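Local coordinates for protein glutamate receptor 1 (Adineta vaga, PDB 4IO2) that binds L-glutamate through its extracellular ligand-binding domain, the part described here, and probably serves as a glutamate-gated ion channel, at residues S106-M111 with G199-K204; G134-T139 with S177-G182; I128-I133 with S153-P158; G13-V18 with I83-V88. All coordinates share one frame; numbering follows the deposited sequence.

Contact 1 (S106-M111 with G199-K204); sequences SMRILM and GEDFDK
M107 carries the apolar half of this antiparallel pairing, its side chain running along the ring of F202. CB lies over one face of that ring, offset toward the rim, 3.9 Å from the ring centroid in a CH-pi contact. CG, anti to the carbonyl carbon (chi1 -61°), takes the chain onward to SD, which stands obliquely to the same ring, 5.3 Å from its centroid, a Met-aromatic contact. The bend at chi3 (-79°) then turns the methyl back, so that CE reaches CE2 of F202 at 3.6 Å and also touches OD2 and CB of D203. This sets M107 beside the glutamate pocket, its side chain about 4 Å from that of D180. The backbones are joined here as a hydrogen-bonded pair: M107 N gives a nearly straight bond to F202 O (2.8 Å), and F202 N returns one to M107 O. CG1 of I109 approaches CE1 of the same ring.

R108 works on the other face of the strand. Bent at chi2 and chi3, its chain brings NH2 to G199 O in a weak bond of 2.8 Å, while D201 OD1 stands 3.6 Å from R108 NE, well out of the guanidinium plane, a long salt bridge of charge alone. A water accepts from R108 NE and I109 N and donates to E200 O.

Strand 103-112 is thereby flanked by strand 200-211, while its backbone also bonds to strands 177-180 and 195-198; I181 of helix 181-190 covers S106, R108 and D201, and the F202 ring meets F178 edge-to-face.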
loop_
_atom_site.group_PDB
_atom_site.type_symbol
_atom_site.label_atom_id
_atom_site.label_comp_id
_atom_site.label_asym_id
_atom_site.label_seq_id
_atom_site.Cartn_x
_atom_site.Cartn_y
_atom_site.Cartn_z
ATOM N N SER A 106 6.288 -1.254 7.383
ATOM C CA SER A 106 7.407 -0.344 7.617
ATOM C C SER A 106 8.312 -1.088 8.608
ATOM O O SER A 106 7.959 -2.173 9.109
ATOM C CB SER A 106 6.947 0.984 8.185
ATOM O OG SER A 106 6.252 0.749 9.397
ATOM N N MET A 107 9.499 -0.555 8.831
ATOM C CA MET A 107 10.451 -1.177 9.756
ATOM C C MET A 107 10.645 -0.326 10.979
ATOM O O MET A 107 10.403 0.885 10.953
ATOM C CB MET A 107 11.821 -1.472 9.107
ATOM C CG MET A 107 11.730 -2.431 7.950
ATOM S SD MET A 107 13.362 -2.960 7.372
ATOM C CE MET A 107 13.856 -1.573 6.390
ATOM N N ARG A 108 11.037 -0.999 12.061
ATOM C CA ARG A 108 11.437 -0.356 13.294
ATOM C C ARG A 108 12.779 -0.834 13.745
ATOM O O ARG A 108 13.255 -1.866 13.326
ATOM C CB ARG A 108 10.393 -0.537 14.393
ATOM C CG ARG A 108 9.084 0.216 13.999
ATOM C CD ARG A 108 8.287 0.781 15.082
ATOM N NE ARG A 108 9.037 1.702 15.909
ATOM C CZ ARG A 108 8.629 2.005 17.120
ATOM N NH1 ARG A 108 7.516 1.411 17.587
ATOM N NH2 ARG A 108 9.345 2.833 17.864
ATOM N N ILE A 109 13.425 -0.013 14.568
ATOM C CA ILE A 109 14.636 -0.406 15.229
ATOM C C ILE A 109 14.322 -1.251 16.483
ATOM O O ILE A 109 13.552 -0.822 17.337
ATOM C CB ILE A 109 15.443 0.826 15.616
ATOM C CG1 ILE A 109 15.815 1.651 14.369
ATOM C CG2 ILE A 109 16.696 0.389 16.402
ATOM C CD1 ILE A 109 16.321 3.064 14.643
ATOM N N LEU A 110 14.929 -2.443 16.553
ATOM C CA LEU A 110 14.797 -3.431 17.661
ATOM C C LEU A 110 16.057 -3.350 18.516
ATOM O O LEU A 110 17.154 -3.355 17.993
ATOM C CB LEU A 110 14.659 -4.848 17.072
ATOM C CG LEU A 110 14.501 -6.005 18.072
ATOM C CD1 LEU A 110 13.201 -5.930 18.786
ATOM C CD2 LEU A 110 14.618 -7.387 17.354
ATOM N N MET A 111 15.874 -3.402 19.836
ATOM C CA MET A 111 17.009 -3.268 20.758
ATOM C C MET A 111 16.637 -3.827 22.122
ATOM O O MET A 111 15.464 -4.097 22.382
ATOM C CB MET A 111 17.363 -1.791 20.915
ATOM C CG MET A 111 16.303 -0.923 21.627
ATOM S SD MET A 111 16.857 0.805 21.789
ATOM C CE MET A 111 15.760 1.453 23.047
ATOM N N GLY A 199 12.278 4.747 17.947
ATOM C CA GLY A 199 12.420 5.601 16.788
ATOM C C GLY A 199 11.177 5.631 15.918
ATOM O O GLY A 199 10.221 4.881 16.106
ATOM N N GLU A 200 11.203 6.504 14.917
ATOM C CA GLU A 200 10.125 6.542 13.945
ATOM C C GLU A 200 10.198 5.333 13.039
ATOM O O GLU A 200 11.249 4.742 12.814
ATOM C CB GLU A 200 10.230 7.805 13.102
ATOM C CG GLU A 200 10.139 9.099 13.899
ATOM C CD GLU A 200 10.424 10.301 13.037
ATOM O OE1 GLU A 200 10.309 10.168 11.793
ATOM O OE2 GLU A 200 10.773 11.370 13.599
ATOM N N ASP A 201 9.048 4.994 12.488
ATOM C CA ASP A 201 8.961 3.980 11.452
ATOM C C ASP A 201 9.819 4.439 10.264
ATOM O O ASP A 201 10.026 5.655 10.068
ATOM C CB ASP A 201 7.493 3.763 11.028
ATOM C CG ASP A 201 6.516 3.605 12.232
ATOM O OD1 ASP A 201 6.938 3.212 13.337
ATOM O OD2 ASP A 201 5.299 3.846 12.061
ATOM N N PHE A 202 10.335 3.485 9.488
ATOM C CA PHE A 202 11.033 3.837 8.271
ATOM C C PHE A 202 10.809 2.787 7.179
ATOM O O PHE A 202 10.320 1.689 7.439
ATOM C CB PHE A 202 12.519 4.068 8.568
ATOM C CG PHE A 202 13.247 2.869 9.123
ATOM C CD1 PHE A 202 13.177 2.554 10.467
ATOM C CD2 PHE A 202 14.018 2.048 8.305
ATOM C CE1 PHE A 202 13.842 1.440 10.986
ATOM C CE2 PHE A 202 14.684 0.932 8.826
ATOM C CZ PHE A 202 14.582 0.626 10.166
ATOM N N ASP A 203 11.198 3.121 5.959
ATOM C CA ASP A 203 11.038 2.240 4.802
ATOM C C ASP A 203 9.604 1.768 4.605
ATOM O O ASP A 203 9.331 0.567 4.526
ATOM C CB ASP A 203 11.993 1.039 4.865
ATOM C CG ASP A 203 12.254 0.421 3.511
ATOM O OD1 ASP A 203 12.397 1.167 2.527
ATOM O OD2 ASP A 203 12.241 -0.825 3.393
ATOM N N LYS A 204 8.701 2.728 4.546
ATOM C CA LYS A 204 7.298 2.470 4.245
ATOM C C LYS A 204 7.224 1.643 2.983
ATOM O O LYS A 204 7.848 1.970 1.944
ATOM C CB LYS A 204 6.527 3.771 4.052
ATOM C CG LYS A 204 6.600 4.723 5.242
ATOM C CD LYS A 204 6.594 4.010 6.570
ATOM C CE LYS A 204 6.752 4.986 7.740
ATOM N NZ LYS A 204 7.305 6.309 7.352
HETATM O O HOH W 1 11.783 2.638 14.495
#

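Contact 2 (G134-T139 with S177-G182); sequences GIRIGT and SFMDIG. With GLU (glutamic acid), chain E.
Hydrogen bonds dominate between 134-139 and 177-182, and the guanidinium of R136 makes two of them. Its NH2 donates twice: to F178 O at 2.9 Å, in the guanidinium plane and on a lone pair of the carbonyl, and to OE2 of the bound glutamate at 2.8 Å. The bend at chi3 (-73°) helps bring the group to this position. A second donor, D180 N, meets the same OE2 almost straight (177°), and D180 OD2 accepts from the ligand's amino nitrogen at 2.8 Å. At the other end of the contact S177 OG, anti to its backbone N, donates to G134 O from above the carbonyl plane (2.7 Å). T139 OG1 bonds back to R136 O within the type II turn 136-139, whose backbone bond is weak.

One water links the two segments, accepting from R136 N and NE and donating to S177 OG.

Apolar contact is confined mainly to I135, whose CD1 sits over one face of the F178 ring, 3.9 Å from the centroid, as a CH-pi interaction. CG of M179 lies alongside R136 NH2, and M165 of helix 162-170 packs against both residues.

An alanine in place of R136 would remove the bonds to F178 O and to the ligand, and would probably weaken glutamate binding while loosening the tie between the two segments.

The ligand's side-chain carboxylate is thus met by a positive charge and a backbone N-H at the start of helix 181-190, a setting likely to favour its ionised form, while the carboxylate of D180 probably helps to balance the ammonium.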
loop_
_atom_site.group_PDB
_atom_site.type_symbol
_atom_site.label_atom_id
_atom_site.label_comp_id
_atom_site.label_asym_id
_atom_site.label_seq_id
_atom_site.Cartn_x
_atom_site.Cartn_y
_atom_site.Cartn_z
ATOM N N GLY A 134 23.146 -5.259 13.720
ATOM C CA GLY A 134 22.921 -6.583 13.137
ATOM C C GLY A 134 21.849 -6.521 12.053
ATOM O O GLY A 134 20.845 -5.839 12.202
ATOM N N ILE A 135 22.123 -7.171 10.929
ATOM C CA ILE A 135 21.184 -7.217 9.824
ATOM C C ILE A 135 21.023 -8.652 9.321
ATOM O O ILE A 135 21.981 -9.317 9.020
ATOM C CB ILE A 135 21.642 -6.297 8.662
ATOM C CG1 ILE A 135 21.689 -4.803 9.071
ATOM C CG2 ILE A 135 20.742 -6.524 7.408
ATOM C CD1 ILE A 135 20.400 -4.102 9.238
ATOM N N ARG A 136 19.777 -9.117 9.225
ATOM C CA ARG A 136 19.472 -10.411 8.614
ATOM C C ARG A 136 19.676 -10.386 7.101
ATOM O O ARG A 136 19.033 -9.638 6.353
ATOM C CB ARG A 136 18.051 -10.845 8.955
ATOM C CG ARG A 136 17.860 -11.208 10.413
ATOM C CD ARG A 136 16.383 -11.364 10.746
ATOM N NE ARG A 136 15.737 -10.039 10.776
ATOM C CZ ARG A 136 14.482 -9.775 10.518
ATOM N NH1 ARG A 136 13.667 -10.757 10.097
ATOM N NH2 ARG A 136 14.023 -8.548 10.681
ATOM N N ILE A 137 20.615 -11.201 6.660
ATOM C CA ILE A 137 20.919 -11.320 5.250
ATOM C C ILE A 137 19.659 -11.714 4.453
ATOM O O ILE A 137 18.854 -12.530 4.886
ATOM C CB ILE A 137 22.056 -12.371 5.088
ATOM C CG1 ILE A 137 23.381 -11.910 5.736
ATOM C CG2 ILE A 137 22.207 -12.767 3.651
ATOM C CD1 ILE A 137 24.003 -10.754 5.088
ATOM N N GLY A 138 19.489 -11.127 3.279
ATOM C CA GLY A 138 18.393 -11.502 2.383
ATOM C C GLY A 138 17.057 -10.917 2.760
ATOM O O GLY A 138 16.028 -11.341 2.273
ATOM N N THR A 139 17.054 -9.959 3.663
ATOM C CA THR A 139 15.869 -9.187 3.960
ATOM C C THR A 139 15.955 -7.825 3.234
ATOM O O THR A 139 17.035 -7.337 2.855
ATOM C CB THR A 139 15.642 -8.945 5.477
ATOM O OG1 THR A 139 16.723 -8.170 6.017
ATOM C CG2 THR A 139 15.533 -10.240 6.240
ATOM N N SER A 177 18.954 -4.023 15.731
ATOM C CA SER A 177 18.698 -4.570 14.392
ATOM C C SER A 177 17.444 -3.889 13.844
ATOM O O SER A 177 16.909 -2.960 14.477
ATOM C CB SER A 177 18.526 -6.087 14.453
ATOM O OG SER A 177 18.502 -6.656 13.133
ATOM N N PHE A 178 17.009 -4.294 12.633
ATOM C CA PHE A 178 15.798 -3.766 12.002
ATOM C C PHE A 178 14.820 -4.925 11.893
ATOM O O PHE A 178 15.224 -6.082 11.684
ATOM C CB PHE A 178 16.070 -3.327 10.553
ATOM C CG PHE A 178 17.070 -2.208 10.373
ATOM C CD1 PHE A 178 17.416 -1.373 11.412
ATOM C CD2 PHE A 178 17.654 -1.997 9.126
ATOM C CE1 PHE A 178 18.331 -0.357 11.218
ATOM C CE2 PHE A 178 18.539 -0.972 8.920
ATOM C CZ PHE A 178 18.886 -0.158 9.977
ATOM N N MET A 179 13.544 -4.619 12.002
ATOM C CA MET A 179 12.491 -5.637 11.908
ATOM C C MET A 179 11.201 -4.996 11.449
ATOM O O MET A 179 10.891 -3.876 11.810
ATOM C CB MET A 179 12.331 -6.329 13.244
ATOM C CG MET A 179 11.409 -7.505 13.196
ATOM S SD MET A 179 11.426 -8.381 14.820
ATOM C CE MET A 179 10.335 -9.770 14.425
ATOM N N ASP A 180 10.478 -5.678 10.572
ATOM C CA ASP A 180 9.157 -5.219 10.164
ATOM C C ASP A 180 8.288 -4.935 11.376
ATOM O O ASP A 180 8.297 -5.680 12.353
ATOM C CB ASP A 180 8.444 -6.276 9.352
ATOM C CG ASP A 180 9.035 -6.517 7.977
ATOM O OD1 ASP A 180 9.720 -5.609 7.415
ATOM O OD2 ASP A 180 8.721 -7.617 7.465
ATOM N N ILE A 181 7.462 -3.903 11.276
ATOM C CA ILE A 181 6.729 -3.434 12.441
ATOM C C ILE A 181 5.705 -4.430 12.970
ATOM O O ILE A 181 5.539 -4.543 14.192
ATOM C CB ILE A 181 6.046 -2.059 12.144
ATOM C CG1 ILE A 181 5.462 -1.437 13.405
ATOM C CG2 ILE A 181 4.991 -2.167 11.009
ATOM C CD1 ILE A 181 4.994 0.009 13.166
ATOM N N GLY A 182 4.974 -5.118 12.114
ATOM C CA GLY A 182 3.934 -6.000 12.639
ATOM C C GLY A 182 4.437 -7.162 13.458
ATOM O O GLY A 182 3.998 -7.385 14.577
HETATM N N GLU E . 9.574 -8.601 5.035
HETATM C CA GLU E . 11.023 -8.818 5.019
HETATM C C GLU E . 11.486 -9.184 3.611
HETATM O O GLU E . 10.626 -9.506 2.752
HETATM C CB GLU E . 11.464 -9.913 5.994
HETATM C CG GLU E . 11.082 -9.706 7.464
HETATM C CD GLU E . 11.819 -8.579 8.187
HETATM O OE1 GLU E . 12.745 -8.015 7.607
HETATM O OE2 GLU E . 11.501 -8.325 9.379
HETATM O OXT GLU E . 12.712 -9.138 3.353
HETATM O O HOH W 2 17.556 -7.698 10.511
#

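Contact 3 (I128-I133 with S153-P158); sequences IPYNRI and SRNFYP
At its outer end the small parallel sheet of strands 134-136 and 157-159 begins with a backbone bond from Y157 N to I133 O, 2.9 Å long, the nitrogen standing above the carbonyl plane rather than on a lone pair. This pairing leads into the sheet from a 3-10 turn, residues 130-132, on one side and from the loop 153-156 on the other.

Outside the backbone, the contact rests on two amide-bearing side chains. The amide of N155 lies over one face of the Y130 ring, its plane only 17° from that of the ring; N155 CG takes the crowded position between backbone N and carbonyl carbon (chi1 61°). N155 O also touches Y130 CB, at 3.4 Å. A leucine here would replace the flat amide of N155 by a branched group, and would probably disturb the close face-on contact with the Y130 ring. N131, with CG anti to its backbone N, brings OD1 to the edge of the Y157 ring, 3.7 Å from CB of Y157. A water donates to N131 OD1 at 2.6 Å and to F156 O, bridging the two segments.

F156 turns its ring edge-to-face with Y145 of helix 140-148, which also packs on Y130 and I133, while L123 of helix 120-125 touches I133 and a salt bridge ties R132 to D175.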
loop_
_atom_site.group_PDB
_atom_site.type_symbol
_atom_site.label_atom_id
_atom_site.label_comp_id
_atom_site.label_asym_id
_atom_site.label_seq_id
_atom_site.Cartn_x
_atom_site.Cartn_y
_atom_site.Cartn_z
ATOM N N ILE A 128 26.901 4.212 17.151
ATOM C CA ILE A 128 26.996 2.759 17.131
ATOM C C ILE A 128 27.956 2.437 15.990
ATOM O O ILE A 128 27.702 2.847 14.853
ATOM C CB ILE A 128 25.612 2.105 16.795
ATOM C CG1 ILE A 128 24.530 2.620 17.744
ATOM C CG2 ILE A 128 25.704 0.590 16.869
ATOM C CD1 ILE A 128 23.221 1.890 17.610
ATOM N N PRO A 129 29.064 1.720 16.282
ATOM C CA PRO A 129 29.897 1.267 15.157
ATOM C C PRO A 129 29.053 0.416 14.221
ATOM O O PRO A 129 28.078 -0.163 14.678
ATOM C CB PRO A 129 30.955 0.381 15.831
ATOM C CG PRO A 129 30.913 0.747 17.304
ATOM C CD PRO A 129 29.498 1.149 17.570
ATOM N N TYR A 130 29.425 0.344 12.950
ATOM C CA TYR A 130 28.697 -0.469 11.970
ATOM C C TYR A 130 28.525 -1.910 12.421
ATOM O O TYR A 130 27.433 -2.491 12.227
ATOM C CB TYR A 130 29.432 -0.469 10.644
ATOM C CG TYR A 130 29.580 0.897 10.010
ATOM C CD1 TYR A 130 28.475 1.651 9.658
ATOM C CD2 TYR A 130 30.845 1.447 9.808
ATOM C CE1 TYR A 130 28.613 2.893 9.063
ATOM C CE2 TYR A 130 30.998 2.696 9.205
ATOM C CZ TYR A 130 29.862 3.415 8.848
ATOM O OH TYR A 130 29.966 4.655 8.257
ATOM N N ASN A 131 29.564 -2.509 12.997
ATOM C CA ASN A 131 29.479 -3.897 13.441
ATOM C C ASN A 131 28.627 -4.157 14.696
ATOM O O ASN A 131 28.510 -5.311 15.173
ATOM C CB ASN A 131 30.803 -4.489 13.693
ATOM C CG ASN A 131 30.772 -5.992 13.621
ATOM O OD1 ASN A 131 30.202 -6.569 12.725
ATOM N ND2 ASN A 131 31.478 -6.611 14.501
ATOM N N ARG A 132 28.074 -3.086 15.276
ATOM C CA ARG A 132 27.066 -3.289 16.303
ATOM C C ARG A 132 25.632 -3.102 15.824
ATOM O O ARG A 132 24.681 -3.153 16.619
ATOM C CB ARG A 132 27.399 -2.436 17.511
ATOM C CG ARG A 132 28.760 -2.906 18.125
ATOM C CD ARG A 132 29.090 -2.497 19.556
ATOM N NE ARG A 132 28.056 -2.962 20.484
ATOM C CZ ARG A 132 28.016 -4.140 21.113
ATOM N NH1 ARG A 132 28.949 -5.043 20.991
ATOM N NH2 ARG A 132 26.964 -4.415 21.869
ATOM N N ILE A 133 25.507 -2.914 14.508
ATOM C CA ILE A 133 24.203 -3.007 13.862
ATOM C C ILE A 133 24.024 -4.392 13.193
ATOM O O ILE A 133 24.706 -4.684 12.234
ATOM C CB ILE A 133 24.069 -1.864 12.836
ATOM C CG1 ILE A 133 24.346 -0.496 13.496
ATOM C CG2 ILE A 133 22.681 -1.914 12.156
ATOM C CD1 ILE A 133 24.537 0.597 12.496
ATOM N N SER A 153 28.796 -0.413 1.711
ATOM C CA SER A 153 29.745 -1.285 2.354
ATOM C C SER A 153 29.036 -2.385 3.174
ATOM O O SER A 153 28.143 -2.111 4.003
ATOM C CB SER A 153 30.674 -0.451 3.263
ATOM O OG SER A 153 31.367 0.612 2.567
ATOM N N ARG A 154 29.439 -3.625 2.967
ATOM C CA ARG A 154 28.816 -4.738 3.663
ATOM C C ARG A 154 29.444 -4.988 5.042
ATOM O O ARG A 154 30.089 -6.018 5.280
ATOM C CB ARG A 154 28.877 -5.965 2.783
ATOM C CG ARG A 154 28.191 -5.728 1.415
ATOM C CD ARG A 154 28.290 -6.952 0.503
ATOM N NE ARG A 154 27.829 -6.657 -0.846
ATOM C CZ ARG A 154 26.564 -6.734 -1.211
ATOM N NH1 ARG A 154 25.663 -7.155 -0.341
ATOM N NH2 ARG A 154 26.198 -6.428 -2.463
ATOM N N ASN A 155 29.221 -4.029 5.936
ATOM C CA ASN A 155 29.952 -3.933 7.191
ATOM C C ASN A 155 29.028 -3.954 8.414
ATOM O O ASN A 155 29.425 -3.637 9.530
ATOM C CB ASN A 155 30.845 -2.697 7.217
ATOM C CG ASN A 155 30.066 -1.412 7.080
ATOM O OD1 ASN A 155 28.839 -1.396 7.159
ATOM N ND2 ASN A 155 30.773 -0.320 6.855
ATOM N N PHE A 156 27.771 -4.345 8.223
ATOM C CA PHE A 156 26.904 -4.675 9.357
ATOM C C PHE A 156 27.341 -6.001 9.969
ATOM O O PHE A 156 28.084 -6.704 9.358
ATOM C CB PHE A 156 25.463 -4.775 8.909
ATOM C CG PHE A 156 25.235 -5.709 7.754
ATOM C CD1 PHE A 156 25.028 -7.047 7.975
ATOM C CD2 PHE A 156 25.154 -5.225 6.489
ATOM C CE1 PHE A 156 24.716 -7.900 6.901
ATOM C CE2 PHE A 156 24.884 -6.075 5.412
ATOM C CZ PHE A 156 24.712 -7.396 5.609
ATOM N N TYR A 157 26.841 -6.339 11.171
ATOM C CA TYR A 157 26.992 -7.700 11.735
ATOM C C TYR A 157 25.954 -8.635 11.098
ATOM O O TYR A 157 24.763 -8.384 11.219
ATOM C CB TYR A 157 26.751 -7.666 13.266
ATOM C CG TYR A 157 27.049 -8.976 13.948
ATOM C CD1 TYR A 157 26.066 -9.924 14.125
ATOM C CD2 TYR A 157 28.297 -9.229 14.494
ATOM C CE1 TYR A 157 26.323 -11.118 14.741
ATOM C CE2 TYR A 157 28.568 -10.439 15.117
ATOM C CZ TYR A 157 27.577 -11.356 15.263
ATOM O OH TYR A 157 27.851 -12.535 15.909
ATOM N N PRO A 158 26.420 -9.719 10.438
ATOM C CA PRO A 158 25.457 -10.534 9.639
ATOM C C PRO A 158 24.643 -11.500 10.510
ATOM O O PRO A 158 25.192 -12.133 11.414
ATOM C CB PRO A 158 26.368 -11.290 8.684
ATOM C CG PRO A 158 27.714 -11.426 9.518
ATOM C CD PRO A 158 27.838 -10.120 10.262
HETATM O O HOH W 3 30.886 -6.865 10.240
#

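Contact 4 (G13-V18 with I83-V88); sequences GVIESV and IGDITV. With GLU (glutamic acid), chain E.
The amino nitrogen of the bound glutamate is gripped by three acceptors, two of them in the loop 83-88: D85 O and T87 OG1, each at 2.8 Å from GLU N, with D180 OD2 as the third. T87 also answers the ligand's alpha-carboxylate, its N-H donating to GLU O almost straight (168°). OG1 of T87 is set beside the backbone N, its chi1 of -54° placing the hydroxyl on the ammonium.

Behind this first shell, 13-18 holds D85 in place. S17 OG, anti to its backbone N (chi1 -177°), donates to D85 OD2 at 2.8 Å, approaching from above the carboxylate plane. The other oxygen, OD1, accepts from the hydroxyl of Y67, and a water lies between OD1 and I15 O, within hydrogen-bonding distance of both. A further water accepts from I15 N and lies close to I83 O. At the strand end I83 N donates to G13 O at 2.9 Å, nearly along the C=O axis, continuing the pairing of strands 9-14 and 81-82. I15 CG2 comes so near G84 that a side chain there would be crowded.

V14 and I83 pack on V41 and I45 of helix 40-52, I15 leans on Y67 and L70 of helix 67-75, and F207 of strand 200-211 touches D85 and T87; V88 reaches N100 of the second subunit.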
loop_
_atom_site.group_PDB
_atom_site.type_symbol
_atom_site.label_atom_id
_atom_site.label_comp_id
_atom_site.label_asym_id
_atom_site.label_seq_id
_atom_site.Cartn_x
_atom_site.Cartn_y
_atom_site.Cartn_z
ATOM N N GLY A 13 4.287 -21.484 -1.648
ATOM C CA GLY A 13 5.398 -21.406 -0.714
ATOM C C GLY A 13 5.059 -20.471 0.445
ATOM O O GLY A 13 4.505 -19.374 0.231
ATOM N N VAL A 14 5.353 -20.938 1.659
ATOM C CA VAL A 14 5.200 -20.152 2.869
ATOM C C VAL A 14 6.494 -20.231 3.641
ATOM O O VAL A 14 7.343 -21.086 3.380
ATOM C CB VAL A 14 3.978 -20.599 3.723
ATOM C CG1 VAL A 14 2.655 -20.461 2.963
ATOM C CG2 VAL A 14 4.097 -22.005 4.253
ATOM N N ILE A 15 6.687 -19.278 4.550
ATOM C CA ILE A 15 7.957 -19.147 5.279
ATOM C C ILE A 15 7.666 -18.833 6.745
ATOM O O ILE A 15 6.824 -18.007 7.076
ATOM C CB ILE A 15 8.852 -18.077 4.597
ATOM C CG1 ILE A 15 10.196 -17.938 5.282
ATOM C CG2 ILE A 15 8.167 -16.700 4.465
ATOM C CD1 ILE A 15 11.226 -17.143 4.491
ATOM N N GLU A 16 8.346 -19.534 7.639
ATOM C CA GLU A 16 8.082 -19.389 9.058
ATOM C C GLU A 16 8.293 -17.945 9.527
ATOM O O GLU A 16 9.356 -17.365 9.322
ATOM C CB GLU A 16 8.971 -20.364 9.859
ATOM C CG GLU A 16 8.701 -20.346 11.364
ATOM C CD GLU A 16 9.454 -21.380 12.161
ATOM O OE1 GLU A 16 10.208 -22.171 11.560
ATOM O OE2 GLU A 16 9.298 -21.403 13.413
ATOM N N SER A 17 7.302 -17.421 10.243
ATOM C CA SER A 17 7.360 -16.076 10.809
ATOM C C SER A 17 6.119 -15.899 11.676
ATOM O O SER A 17 5.028 -15.719 11.143
ATOM C CB SER A 17 7.346 -15.022 9.726
ATOM O OG SER A 17 7.485 -13.761 10.328
ATOM N N VAL A 18 6.250 -15.978 12.997
ATOM C CA VAL A 18 5.107 -15.824 13.856
ATOM C C VAL A 18 4.622 -14.408 13.858
ATOM O O VAL A 18 5.415 -13.486 13.917
ATOM C CB VAL A 18 5.344 -16.348 15.308
ATOM C CG1 VAL A 18 5.813 -17.773 15.289
ATOM C CG2 VAL A 18 6.367 -15.488 16.117
ATOM N N ILE A 83 3.300 -16.762 -0.349
ATOM C CA ILE A 83 2.507 -15.907 0.513
ATOM C C ILE A 83 3.157 -15.784 1.863
ATOM O O ILE A 83 3.450 -16.791 2.517
ATOM C CB ILE A 83 1.056 -16.416 0.694
ATOM C CG1 ILE A 83 0.345 -16.608 -0.654
ATOM C CG2 ILE A 83 0.296 -15.425 1.542
ATOM C CD1 ILE A 83 -1.058 -17.219 -0.522
ATOM N N GLY A 84 3.366 -14.549 2.296
ATOM C CA GLY A 84 3.935 -14.304 3.593
ATOM C C GLY A 84 4.163 -12.828 3.815
ATOM O O GLY A 84 3.630 -11.940 3.123
ATOM N N ASP A 85 4.966 -12.534 4.833
ATOM C CA ASP A 85 5.414 -11.168 5.144
ATOM C C ASP A 85 6.602 -10.826 4.252
ATOM O O ASP A 85 7.717 -10.674 4.725
ATOM C CB ASP A 85 5.761 -11.014 6.636
ATOM C CG ASP A 85 6.698 -12.091 7.209
ATOM O OD1 ASP A 85 6.866 -13.173 6.642
ATOM O OD2 ASP A 85 7.260 -11.842 8.323
ATOM N N ILE A 86 6.319 -10.738 2.938
ATOM C CA ILE A 86 7.338 -10.590 1.913
ATOM C C ILE A 86 7.245 -9.195 1.326
ATOM O O ILE A 86 6.241 -8.817 0.705
ATOM C CB ILE A 86 7.145 -11.629 0.791
ATOM C CG1 ILE A 86 7.107 -13.063 1.339
ATOM C CG2 ILE A 86 8.231 -11.524 -0.218
ATOM C CD1 ILE A 86 6.521 -14.077 0.357
ATOM N N THR A 87 8.276 -8.387 1.593
ATOM C CA THR A 87 8.296 -7.021 1.140
ATOM C C THR A 87 8.459 -6.883 -0.370
ATOM O O THR A 87 9.320 -7.511 -0.982
ATOM C CB THR A 87 9.395 -6.241 1.867
ATOM O OG1 THR A 87 9.213 -6.388 3.280
ATOM C CG2 THR A 87 9.384 -4.739 1.518
ATOM N N VAL A 88 7.652 -6.017 -0.975
ATOM C CA VAL A 88 7.752 -5.692 -2.406
ATOM C C VAL A 88 8.906 -4.723 -2.562
ATOM O O VAL A 88 8.915 -3.632 -1.973
ATOM C CB VAL A 88 6.444 -5.074 -2.888
ATOM C CG1 VAL A 88 6.550 -4.784 -4.380
ATOM C CG2 VAL A 88 5.264 -6.022 -2.590
HETATM N N GLU E . 9.574 -8.601 5.035
HETATM C CA GLU E . 11.023 -8.818 5.019
HETATM C C GLU E . 11.486 -9.184 3.611
HETATM O O GLU E . 10.626 -9.506 2.752
HETATM C CB GLU E . 11.464 -9.913 5.994
HETATM C CG GLU E . 11.082 -9.706 7.464
HETATM C CD GLU E . 11.819 -8.579 8.187
HETATM O OE1 GLU E . 12.745 -8.015 7.607
HETATM O OE2 GLU E . 11.501 -8.325 9.379
HETATM O OXT GLU E . 12.712 -9.138 3.353
HETATM O O HOH W 4 4.478 -17.431 4.919
HETATM O O HOH W 5 5.447 -15.610 6.736
#

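In the fold
Contact 4 comes first along the chain, on the lobe built round the parallel sheet of strands 55-60, 9-14 and 81-82. Contacts 1, 2 and 3 follow, the segments of 2 and 3 alternating between the two ends of contact 1. Strands 103-112 and 177-180 are neighbours in one sheet, placing contacts 1 and 2 with centres 10 Å apart; strands 134-136 and 157-159 join contacts 2 and 3, 13 Å apart between centres. Contact 3 lies farthest from contact 4, about 25 Å between centres. Contacts 2 and 4 both bond to the glutamate, which sits between the two lobes, as in the clamshell of this family, whose closure around agonist probably drives gating.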